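Local coordinates for protein putative cytochrome P450 YjiB (Bacillus subtilis subsp. subtilis, PDB 4RM4) that is a heme-dependent cytochrome P450 that probably works as a monooxygenase, inserting one atom of molecular oxygen into its substrates, at residues 127-131 against 132-136; 251-254 against 255-259; 260-263 against 264-268; 270-273 against 274-278. All coordinates share one frame; numbering follows the deposited sequence.

Overall arrangement
Three of the four contacts follow one another along three consecutive helices: interaction 2 closes helix 226-257, the long central helix of the P450 fold, interaction 3 spans the short J helix, and interaction 4 opens the K helix. Ile255 CD1 meets Leu265 CD1 at 3.5 Å, joining interactions 2 and 3, and Leu265 CD1 goes on to Met272 CE of interaction 4 at 3.8 Å. Interaction 1 joins this group through Leu131 CD2, 3.8 Å from Met252 CB. None is in the heme pocket itself: the side chains of Val276, Ala251 and Ser136 are about 8, 9 and 11 Å from the cofactor.

Interaction 1: 127-131 against 132-136; sequences SEFDL and VHDFS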
loop_
_atom_site.group_PDB
_atom_site.type_symbol
_atom_site.label_atom_id
_atom_site.label_comp_id
_atom_site.label_asym_id
_atom_site.label_seq_id
_atom_site.Cartn_x
_atom_site.Cartn_y
_atom_site.Cartn_z
ATOM N N SER A 127 22.084 7.700 -18.065
ATOM C CA SER A 127 22.578 8.733 -17.169
ATOM C C SER A 127 21.414 9.380 -16.430
ATOM O O SER A 127 21.598 10.007 -15.383
ATOM C CB SER A 127 23.371 9.787 -17.946
ATOM O OG SER A 127 22.526 10.552 -18.790
ATOM N N GLU A 128 20.221 9.223 -16.997
ATOM C CA GLU A 128 18.989 9.727 -16.398
ATOM C C GLU A 128 17.843 8.752 -16.650
ATOM O O GLU A 128 17.779 8.096 -17.694
ATOM C CB GLU A 128 18.635 11.110 -16.960
ATOM C CG GLU A 128 17.301 11.689 -16.472
ATOM C CD GLU A 128 16.126 11.360 -17.398
ATOM O OE1 GLU A 128 16.363 10.835 -18.506
ATOM O OE2 GLU A 128 14.966 11.629 -17.017
ATOM N N PHE A 129 16.939 8.652 -15.687
ATOM C CA PHE A 129 15.762 7.815 -15.862
ATOM C C PHE A 129 14.704 8.151 -14.828
ATOM O O PHE A 129 14.997 8.768 -13.797
ATOM C CB PHE A 129 16.126 6.329 -15.791
ATOM C CG PHE A 129 16.770 5.922 -14.498
ATOM C CD1 PHE A 129 18.151 5.904 -14.366
ATOM C CD2 PHE A 129 15.995 5.553 -13.413
ATOM C CE1 PHE A 129 18.744 5.522 -13.168
ATOM C CE2 PHE A 129 16.581 5.170 -12.221
ATOM C CZ PHE A 129 17.958 5.159 -12.097
ATOM N N ASP A 130 13.472 7.757 -15.128
ATOM C CA ASP A 130 12.341 7.938 -14.229
ATOM C C ASP A 130 12.230 6.693 -13.354
ATOM O O ASP A 130 11.953 5.598 -13.844
ATOM C CB ASP A 130 11.065 8.151 -15.053
ATOM C CG ASP A 130 9.802 8.263 -14.200
ATOM O OD1 ASP A 130 8.706 8.226 -14.799
ATOM O OD2 ASP A 130 9.888 8.385 -12.955
ATOM N N LEU A 131 12.473 6.855 -12.056
ATOM C CA LEU A 131 12.414 5.736 -11.127
ATOM C C LEU A 131 11.008 5.118 -11.087
ATOM O O LEU A 131 10.849 3.912 -10.893
ATOM C CB LEU A 131 12.834 6.209 -9.737
ATOM C CG LEU A 131 13.521 5.210 -8.821
ATOM C CD1 LEU A 131 14.570 4.422 -9.596
ATOM C CD2 LEU A 131 14.153 5.984 -7.680
ATOM N N VAL A 132 9.983 5.945 -11.271
ATOM C CA VAL A 132 8.612 5.432 -11.230
ATOM C C VAL A 132 8.327 4.604 -12.484
ATOM O O VAL A 132 8.123 3.396 -12.396
ATOM C CB VAL A 132 7.563 6.558 -11.057
ATOM C CG1 VAL A 132 6.159 5.982 -10.974
ATOM C CG2 VAL A 132 7.855 7.359 -9.803
ATOM N N HIS A 133 8.339 5.242 -13.654
ATOM C CA HIS A 133 7.958 4.533 -14.877
ATOM C C HIS A 133 8.808 3.293 -15.129
ATOM O O HIS A 133 8.300 2.244 -15.530
ATOM C CB HIS A 133 8.009 5.450 -16.112
ATOM C CG HIS A 133 7.614 4.754 -17.380
ATOM N ND1 HIS A 133 6.317 4.741 -17.852
ATOM C CD2 HIS A 133 8.337 4.007 -18.249
ATOM C CE1 HIS A 133 6.264 4.032 -18.967
ATOM N NE2 HIS A 133 7.476 3.574 -19.229
ATOM N N ASP A 134 10.111 3.411 -14.891
ATOM C CA ASP A 134 11.047 2.360 -15.249
ATOM C C ASP A 134 11.195 1.252 -14.217
ATOM O O ASP A 134 11.710 0.180 -14.530
ATOM C CB ASP A 134 12.440 2.952 -15.484
ATOM C CG ASP A 134 12.482 3.904 -16.658
ATOM O OD1 ASP A 134 11.620 3.798 -17.549
ATOM O OD2 ASP A 134 13.391 4.760 -16.695
ATOM N N PHE A 135 10.797 1.513 -12.978
ATOM C CA PHE A 135 11.158 0.602 -11.897
ATOM C C PHE A 135 10.022 0.366 -10.905
ATOM O O PHE A 135 9.463 -0.720 -10.867
ATOM C CB PHE A 135 12.430 1.080 -11.187
ATOM C CG PHE A 135 13.001 0.088 -10.199
ATOM C CD1 PHE A 135 13.389 -1.184 -10.604
ATOM C CD2 PHE A 135 13.171 0.441 -8.872
ATOM C CE1 PHE A 135 13.922 -2.090 -9.705
ATOM C CE2 PHE A 135 13.703 -0.455 -7.958
ATOM C CZ PHE A 135 14.087 -1.722 -8.370
ATOM N N SER A 136 9.672 1.373 -10.111
ATOM C CA SER A 136 8.714 1.138 -9.024
ATOM C C SER A 136 7.279 0.890 -9.488
ATOM O O SER A 136 6.547 0.174 -8.814
ATOM C CB SER A 136 8.769 2.271 -7.990
ATOM O OG SER A 136 8.319 3.482 -8.550
HETATM O O HOH W 1 12.931 7.492 -18.043
#
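The carboxylate of Asp134 comes up to the root of the Phe129 ring, OD2 lying 3.3 Å from Phe129 CB with the two planes 39° apart. Leu131 CD1 sits in plane at the edge of the same ring, and the rings of Phe123 and Phe370 meet it from elsewhere in the fold. At the His133 imidazole, Asp134 OD1 lies in plane at the edge. The other carboxylate, that of Asp130, is the N-cap of the helix. With CG anti to the backbone N (chi1 176°), it reaches forward over the first turn: OD2 takes Val132 N at 3.0 Å from 61° above the carboxylate plane, and OD1 takes His133 N weakly at 3.2 Å. Here an outer strand of the three-stranded antiparallel sheet, paired with strand 389-395, runs directly into a short helix, and Asp130 OD2 also receives Phe392 N from that neighbouring strand. Asp134 N closes the first turn on Asp130 O at 3.0 Å. A water bridges Asp130 N and Asp134 OD2, which also form a weak direct bond. In the wider pi-type turn that follows, Ser136 N reaches Leu131 O at 2.9 Å, while Phe135 packs its ring between helices 102-123 and 352-369.

Interaction 2: 251-254 against 255-259; sequences AMYS and ILETP
Ile255, Leu256 and Glu257 each send their N-H back four residues, to the carbonyls of Ala251, Met252 and Tyr253, in regular alpha-helical geometry. The next turn ends differently: Thr258 has left the helix, and its hydroxyl OG1 donates to Ser254 O at 2.6 Å, approaching tilted 23° from the carbonyl plane. These residues finish the long central helix of the P450 fold, past the stretch beside the heme. On its inner side, Met252 bends at both chi2 and chi3, which curls its methyl forward along the helix, so that CE lies 4.2 Å from Leu256 CD2 and 4.4 Å from Ile255 CG2. Both Ile255 and Leu256 press against Tyr262 of the following helix, and Met252 also touches Leu363 and Leu366. Tyr253 and Glu257 meet on another side of the helix. Glu257, extended beyond CG, carries OE2 to 3.6 Å from Tyr253 CE2, the carboxylate and ring planes 55° apart. Its other oxygen, OE1, forms a salt bridge with Arg283, whose guanidinium also binds Ser254 OG; that hydroxyl is held in addition to Asn250 O. The helix end thus divides by chemistry: methyl groups meet on the side facing Tyr262 and Leu363, while one arginine ties a glutamate and a serine together, and the threonine hydroxyl occupies a carbonyl of the last turn.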
loop_
_atom_site.group_PDB
_atom_site.type_symbol
_atom_site.label_atom_id
_atom_site.label_comp_id
_atom_site.label_asym_id
_atom_site.label_seq_id
_atom_site.Cartn_x
_atom_site.Cartn_y
_atom_site.Cartn_z
ATOM N N ALA A 251 10.516 5.708 -0.395
ATOM C CA ALA A 251 11.732 5.287 0.318
ATOM C C ALA A 251 12.993 5.796 -0.378
ATOM O O ALA A 251 13.910 6.315 0.260
ATOM C CB ALA A 251 11.781 3.767 0.437
ATOM N N MET A 252 13.047 5.652 -1.693
ATOM C CA MET A 252 14.197 6.181 -2.416
ATOM C C MET A 252 14.312 7.691 -2.278
ATOM O O MET A 252 15.426 8.228 -2.189
ATOM C CB MET A 252 14.157 5.812 -3.890
ATOM C CG MET A 252 14.587 4.399 -4.202
ATOM S SD MET A 252 16.143 3.972 -3.398
ATOM C CE MET A 252 17.136 5.452 -3.644
ATOM N N TYR A 253 13.177 8.385 -2.290
ATOM C CA TYR A 253 13.201 9.842 -2.164
ATOM C C TYR A 253 13.748 10.208 -0.799
ATOM O O TYR A 253 14.634 11.063 -0.690
ATOM C CB TYR A 253 11.808 10.461 -2.345
ATOM C CG TYR A 253 11.811 11.975 -2.402
ATOM C CD1 TYR A 253 11.903 12.646 -3.622
ATOM C CD2 TYR A 253 11.709 12.735 -1.246
ATOM C CE1 TYR A 253 11.893 14.028 -3.678
ATOM C CE2 TYR A 253 11.690 14.110 -1.293
ATOM C CZ TYR A 253 11.792 14.750 -2.508
ATOM O OH TYR A 253 11.792 16.122 -2.544
ATOM N N SER A 254 13.222 9.561 0.241
ATOM C CA SER A 254 13.676 9.839 1.605
ATOM C C SER A 254 15.161 9.543 1.755
ATOM O O SER A 254 15.898 10.302 2.410
ATOM C CB SER A 254 12.880 9.020 2.621
ATOM O OG SER A 254 11.488 9.247 2.486
ATOM N N ILE A 255 15.600 8.446 1.149
ATOM C CA ILE A 255 17.013 8.062 1.204
ATOM C C ILE A 255 17.915 9.106 0.535
ATOM O O ILE A 255 18.949 9.481 1.086
ATOM C CB ILE A 255 17.257 6.649 0.616
ATOM C CG1 ILE A 255 16.803 5.587 1.619
ATOM C CG2 ILE A 255 18.743 6.442 0.296
ATOM C CD1 ILE A 255 16.486 4.169 0.987
ATOM N N LEU A 256 17.520 9.575 -0.645
ATOM C CA LEU A 256 18.305 10.571 -1.374
ATOM C C LEU A 256 18.323 11.913 -0.672
ATOM O O LEU A 256 19.310 12.645 -0.753
ATOM C CB LEU A 256 17.759 10.775 -2.793
ATOM C CG LEU A 256 17.809 9.602 -3.770
ATOM C CD1 LEU A 256 17.311 10.055 -5.148
ATOM C CD2 LEU A 256 19.229 9.050 -3.843
ATOM N N GLU A 257 17.230 12.264 -0.008
ATOM C CA GLU A 257 17.164 13.589 0.612
ATOM C C GLU A 257 17.914 13.654 1.936
ATOM O O GLU A 257 18.115 14.740 2.473
ATOM C CB GLU A 257 15.718 14.050 0.800
ATOM C CG GLU A 257 15.012 13.434 1.967
ATOM C CD GLU A 257 13.734 14.176 2.337
ATOM O OE1 GLU A 257 13.048 13.718 3.268
ATOM O OE2 GLU A 257 13.428 15.215 1.711
ATOM N N THR A 258 18.318 12.499 2.462
ATOM C CA THR A 258 18.978 12.428 3.766
ATOM C C THR A 258 20.482 12.194 3.638
ATOM O O THR A 258 20.911 11.106 3.262
ATOM C CB THR A 258 18.378 11.296 4.619
ATOM O OG1 THR A 258 16.949 11.356 4.537
ATOM C CG2 THR A 258 18.791 11.445 6.059
ATOM N N PRO A 259 21.294 13.211 3.982
ATOM C CA PRO A 259 22.733 13.122 3.686
ATOM C C PRO A 259 23.417 11.855 4.213
ATOM O O PRO A 259 23.236 11.468 5.375
ATOM C CB PRO A 259 23.304 14.383 4.352
ATOM C CG PRO A 259 22.153 15.350 4.329
ATOM C CD PRO A 259 20.930 14.504 4.584
#

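Interaction 3: 260-263 against 264-268; sequences GVYE and ELRSH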
loop_
_atom_site.group_PDB
_atom_site.type_symbol
_atom_site.label_atom_id
_atom_site.label_comp_id
_atom_site.label_asym_id
_atom_site.label_seq_id
_atom_site.Cartn_x
_atom_site.Cartn_y
_atom_site.Cartn_z
ATOM N N GLY A 260 24.182 11.212 3.334
ATOM C CA GLY A 260 24.987 10.060 3.693
ATOM C C GLY A 260 24.296 8.701 3.673
ATOM O O GLY A 260 24.960 7.664 3.665
ATOM N N VAL A 261 22.966 8.701 3.680
ATOM C CA VAL A 261 22.219 7.455 3.842
ATOM C C VAL A 261 22.352 6.529 2.631
ATOM O O VAL A 261 22.449 5.316 2.787
ATOM C CB VAL A 261 20.721 7.718 4.159
ATOM C CG1 VAL A 261 19.936 6.395 4.240
ATOM C CG2 VAL A 261 20.571 8.518 5.450
ATOM N N TYR A 262 22.363 7.090 1.424
ATOM C CA TYR A 262 22.504 6.270 0.214
ATOM C C TYR A 262 23.800 5.473 0.271
ATOM O O TYR A 262 23.823 4.272 0.013
ATOM C CB TYR A 262 22.484 7.153 -1.047
ATOM C CG TYR A 262 22.381 6.395 -2.368
ATOM C CD1 TYR A 262 21.156 6.221 -2.999
ATOM C CD2 TYR A 262 23.510 5.869 -2.988
ATOM C CE1 TYR A 262 21.058 5.528 -4.221
ATOM C CE2 TYR A 262 23.419 5.176 -4.195
ATOM C CZ TYR A 262 22.194 5.009 -4.799
ATOM O OH TYR A 262 22.108 4.336 -6.007
ATOM N N GLU A 263 24.882 6.160 0.627
ATOM C CA GLU A 263 26.203 5.560 0.680
ATOM C C GLU A 263 26.299 4.531 1.804
ATOM O O GLU A 263 26.927 3.482 1.654
ATOM C CB GLU A 263 27.247 6.664 0.882
ATOM C CG GLU A 263 27.263 7.735 -0.214
ATOM C CD GLU A 263 25.919 8.434 -0.443
ATOM O OE1 GLU A 263 25.228 8.823 0.533
ATOM O OE2 GLU A 263 25.559 8.609 -1.628
ATOM N N GLU A 264 25.682 4.853 2.937
ATOM C CA GLU A 264 25.671 3.955 4.092
ATOM C C GLU A 264 24.928 2.663 3.749
ATOM O O GLU A 264 25.378 1.572 4.096
ATOM C CB GLU A 264 25.022 4.633 5.305
ATOM C CG GLU A 264 24.782 3.716 6.498
ATOM C CD GLU A 264 26.029 3.499 7.363
ATOM O OE1 GLU A 264 27.051 4.201 7.167
ATOM O OE2 GLU A 264 25.980 2.623 8.255
ATOM N N LEU A 265 23.788 2.788 3.071
ATOM C CA LEU A 265 23.030 1.602 2.662
ATOM C C LEU A 265 23.802 0.781 1.627
ATOM O O LEU A 265 23.783 -0.445 1.659
ATOM C CB LEU A 265 21.633 1.973 2.128
ATOM C CG LEU A 265 20.624 2.375 3.207
ATOM C CD1 LEU A 265 19.266 2.810 2.621
ATOM C CD2 LEU A 265 20.461 1.236 4.213
ATOM N N ARG A 266 24.476 1.456 0.704
ATOM C CA ARG A 266 25.277 0.741 -0.279
ATOM C C ARG A 266 26.400 -0.057 0.396
ATOM O O ARG A 266 26.676 -1.193 0.013
ATOM C CB ARG A 266 25.839 1.700 -1.331
ATOM C CG ARG A 266 26.456 1.000 -2.519
ATOM C CD ARG A 266 26.428 1.876 -3.763
ATOM N NE ARG A 266 26.510 1.061 -4.976
ATOM C CZ ARG A 266 27.641 0.781 -5.617
ATOM N NH1 ARG A 266 28.794 1.252 -5.163
ATOM N NH2 ARG A 266 27.619 0.032 -6.708
ATOM N N SER A 267 27.036 0.538 1.402
ATOM C CA SER A 267 28.110 -0.134 2.145
ATOM C C SER A 267 27.590 -1.188 3.117
ATOM O O SER A 267 28.261 -2.191 3.386
ATOM C CB SER A 267 28.953 0.889 2.913
ATOM O OG SER A 267 29.695 1.712 2.034
ATOM N N HIS A 268 26.391 -0.957 3.638
ATOM C CA HIS A 268 25.838 -1.767 4.711
ATOM C C HIS A 268 24.413 -2.168 4.403
ATOM O O HIS A 268 23.479 -1.714 5.065
ATOM C CB HIS A 268 25.869 -0.979 6.030
ATOM C CG HIS A 268 27.220 -0.936 6.676
ATOM N ND1 HIS A 268 28.114 0.090 6.465
ATOM C CD2 HIS A 268 27.824 -1.793 7.531
ATOM C CE1 HIS A 268 29.214 -0.138 7.163
ATOM N NE2 HIS A 268 29.064 -1.274 7.818
#
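Val261 and Leu265 lie side by side one turn apart and point the same way, with Val261 CG1 4.0 Å from Leu265 CD1. Leu265 holds CG beside its own backbone N (chi1 -75°), leaning back over the previous turn so that CG sits 3.5 Å from Val261 O. On another flank Tyr262 and Arg266 come together more loosely. Arg266 stretches out from CG to NE, its CD 4.5 Å from Tyr262 CE2. This is the J helix of the P450 fold, a short helix set against the end of helix 226-257, whose Met252 packs on Tyr262. Both long side chains of the second pair finish at the C-terminal end of helix 352-369: Tyr262 OH binds Phe370 O, while Arg266 gives NE to Ile367 O and NH2 to Ser368 O. Gly260, with a positive phi of 85°, is the N-cap, and its carbonyl receives Glu264 N at 3.0 Å. Glu264 OE2 forms a salt bridge with Arg333. In the last turn Glu263 O is shared: Ser267 N binds it at 3.0 Å, and Ser267 OG adds a weak bond at 3.3 Å.

Interaction 4: 270-273 against 274-278; sequences ELMP and QAVEE
Met272 and Val276 meet one turn apart at the start of the K helix, the P450 helix that carries the Glu-x-x-Arg motif, here Glu278 and Arg281. Met272 CG is 4.2 Å from Val276 CG2; bends at chi2 and chi3 curl the chain forward and put SD 4.2 Å from Ala275 CB. The backbone beneath them is bonded in helical fashion. Ala275 N binds Leu271 O at 3.1 Å in the carbonyl plane, and Val276 N meets Met272 O at 2.8 Å, with a C=O...N angle of 170°. Alongside, the Pro273 ring and the bent side chain of Gln274 lie next to each other, pointing the same way. One layer out, Leu363 of helix 352-369 packs on both Met272 and Val276, and Leu265 of the preceding helix on Leu271 and Met272. Further along, Glu278 turns away from this contact to form salt bridges with Arg281 and Arg334, matching the Glu-Arg-Arg triad of the family. Glu277 OE2 forms a salt bridge with Arg356, and OE1 a hydrogen bond with His339 NE2. The backbone N of Glu277 reaches Pro273 O at 3.2 Å, and a water doubles that link by donating to Pro273 O at 2.8 Å and to Glu277 OE2 at 2.6 Å.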
loop_
_atom_site.group_PDB
_atom_site.type_symbol
_atom_site.label_atom_id
_atom_site.label_comp_id
_atom_site.label_asym_id
_atom_site.label_seq_id
_atom_site.Cartn_x
_atom_site.Cartn_y
_atom_site.Cartn_z
ATOM N N GLU A 270 22.751 -4.554 5.161
ATOM C CA GLU A 270 22.046 -5.190 6.268
ATOM C C GLU A 270 21.163 -4.213 7.049
ATOM O O GLU A 270 20.314 -4.623 7.835
ATOM C CB GLU A 270 23.011 -5.915 7.227
ATOM C CG GLU A 270 23.928 -5.005 8.037
ATOM C CD GLU A 270 25.154 -4.559 7.256
ATOM O OE1 GLU A 270 25.275 -4.945 6.078
ATOM O OE2 GLU A 270 26.001 -3.832 7.830
ATOM N N LEU A 271 21.367 -2.921 6.841
ATOM C CA LEU A 271 20.538 -1.939 7.523
ATOM C C LEU A 271 19.191 -1.727 6.827
ATOM O O LEU A 271 18.334 -1.006 7.336
ATOM C CB LEU A 271 21.277 -0.608 7.642
ATOM C CG LEU A 271 22.545 -0.673 8.497
ATOM C CD1 LEU A 271 23.364 0.581 8.319
ATOM C CD2 LEU A 271 22.197 -0.872 9.956
ATOM N N MET A 272 18.996 -2.366 5.678
ATOM C CA MET A 272 17.808 -2.094 4.869
ATOM C C MET A 272 16.442 -2.413 5.522
ATOM O O MET A 272 15.522 -1.597 5.437
ATOM C CB MET A 272 17.932 -2.721 3.478
ATOM C CG MET A 272 16.783 -2.375 2.550
ATOM S SD MET A 272 16.768 -0.620 2.117
ATOM C CE MET A 272 18.205 -0.523 1.051
ATOM N N PRO A 273 16.288 -3.584 6.170
ATOM C CA PRO A 273 14.962 -3.818 6.767
ATOM C C PRO A 273 14.522 -2.661 7.676
ATOM O O PRO A 273 13.378 -2.229 7.635
ATOM C CB PRO A 273 15.172 -5.094 7.600
ATOM C CG PRO A 273 16.265 -5.822 6.889
ATOM C CD PRO A 273 17.194 -4.734 6.368
ATOM N N GLN A 274 15.437 -2.168 8.497
ATOM C CA GLN A 274 15.119 -1.070 9.391
ATOM C C GLN A 274 14.865 0.228 8.630
ATOM O O GLN A 274 14.064 1.062 9.048
ATOM C CB GLN A 274 16.248 -0.903 10.415
ATOM C CG GLN A 274 16.567 -2.201 11.167
ATOM C CD GLN A 274 17.804 -2.942 10.632
ATOM O OE1 GLN A 274 17.837 -3.399 9.483
ATOM N NE2 GLN A 274 18.829 -3.061 11.479
ATOM N N ALA A 275 15.558 0.405 7.513
ATOM C CA ALA A 275 15.386 1.600 6.697
ATOM C C ALA A 275 14.002 1.565 6.058
ATOM O O ALA A 275 13.329 2.592 5.921
ATOM C CB ALA A 275 16.462 1.668 5.622
ATOM N N VAL A 276 13.574 0.370 5.671
ATOM C CA VAL A 276 12.234 0.219 5.113
ATOM C C VAL A 276 11.159 0.594 6.147
ATOM O O VAL A 276 10.196 1.291 5.825
ATOM C CB VAL A 276 12.029 -1.203 4.531
ATOM C CG1 VAL A 276 10.545 -1.499 4.307
ATOM C CG2 VAL A 276 12.817 -1.332 3.234
ATOM N N GLU A 277 11.338 0.188 7.402
ATOM C CA GLU A 277 10.362 0.557 8.416
ATOM C C GLU A 277 10.329 2.071 8.574
ATOM O O GLU A 277 9.265 2.657 8.725
ATOM C CB GLU A 277 10.616 -0.172 9.742
ATOM C CG GLU A 277 10.524 -1.707 9.594
ATOM C CD GLU A 277 9.186 -2.163 9.046
ATOM O OE1 GLU A 277 8.149 -1.791 9.632
ATOM O OE2 GLU A 277 9.177 -2.917 8.043
ATOM N N GLU A 278 11.490 2.717 8.508
ATOM C CA GLU A 278 11.502 4.178 8.647
ATOM C C GLU A 278 10.854 4.869 7.435
ATOM O O GLU A 278 10.218 5.916 7.573
ATOM C CB GLU A 278 12.921 4.690 8.886
ATOM C CG GLU A 278 13.031 6.173 9.158
ATOM C CD GLU A 278 12.350 6.617 10.439
ATOM O OE1 GLU A 278 11.413 5.922 10.913
ATOM O OE2 GLU A 278 12.742 7.691 10.974
HETATM O O HOH W 2 11.267 -3.867 6.756
#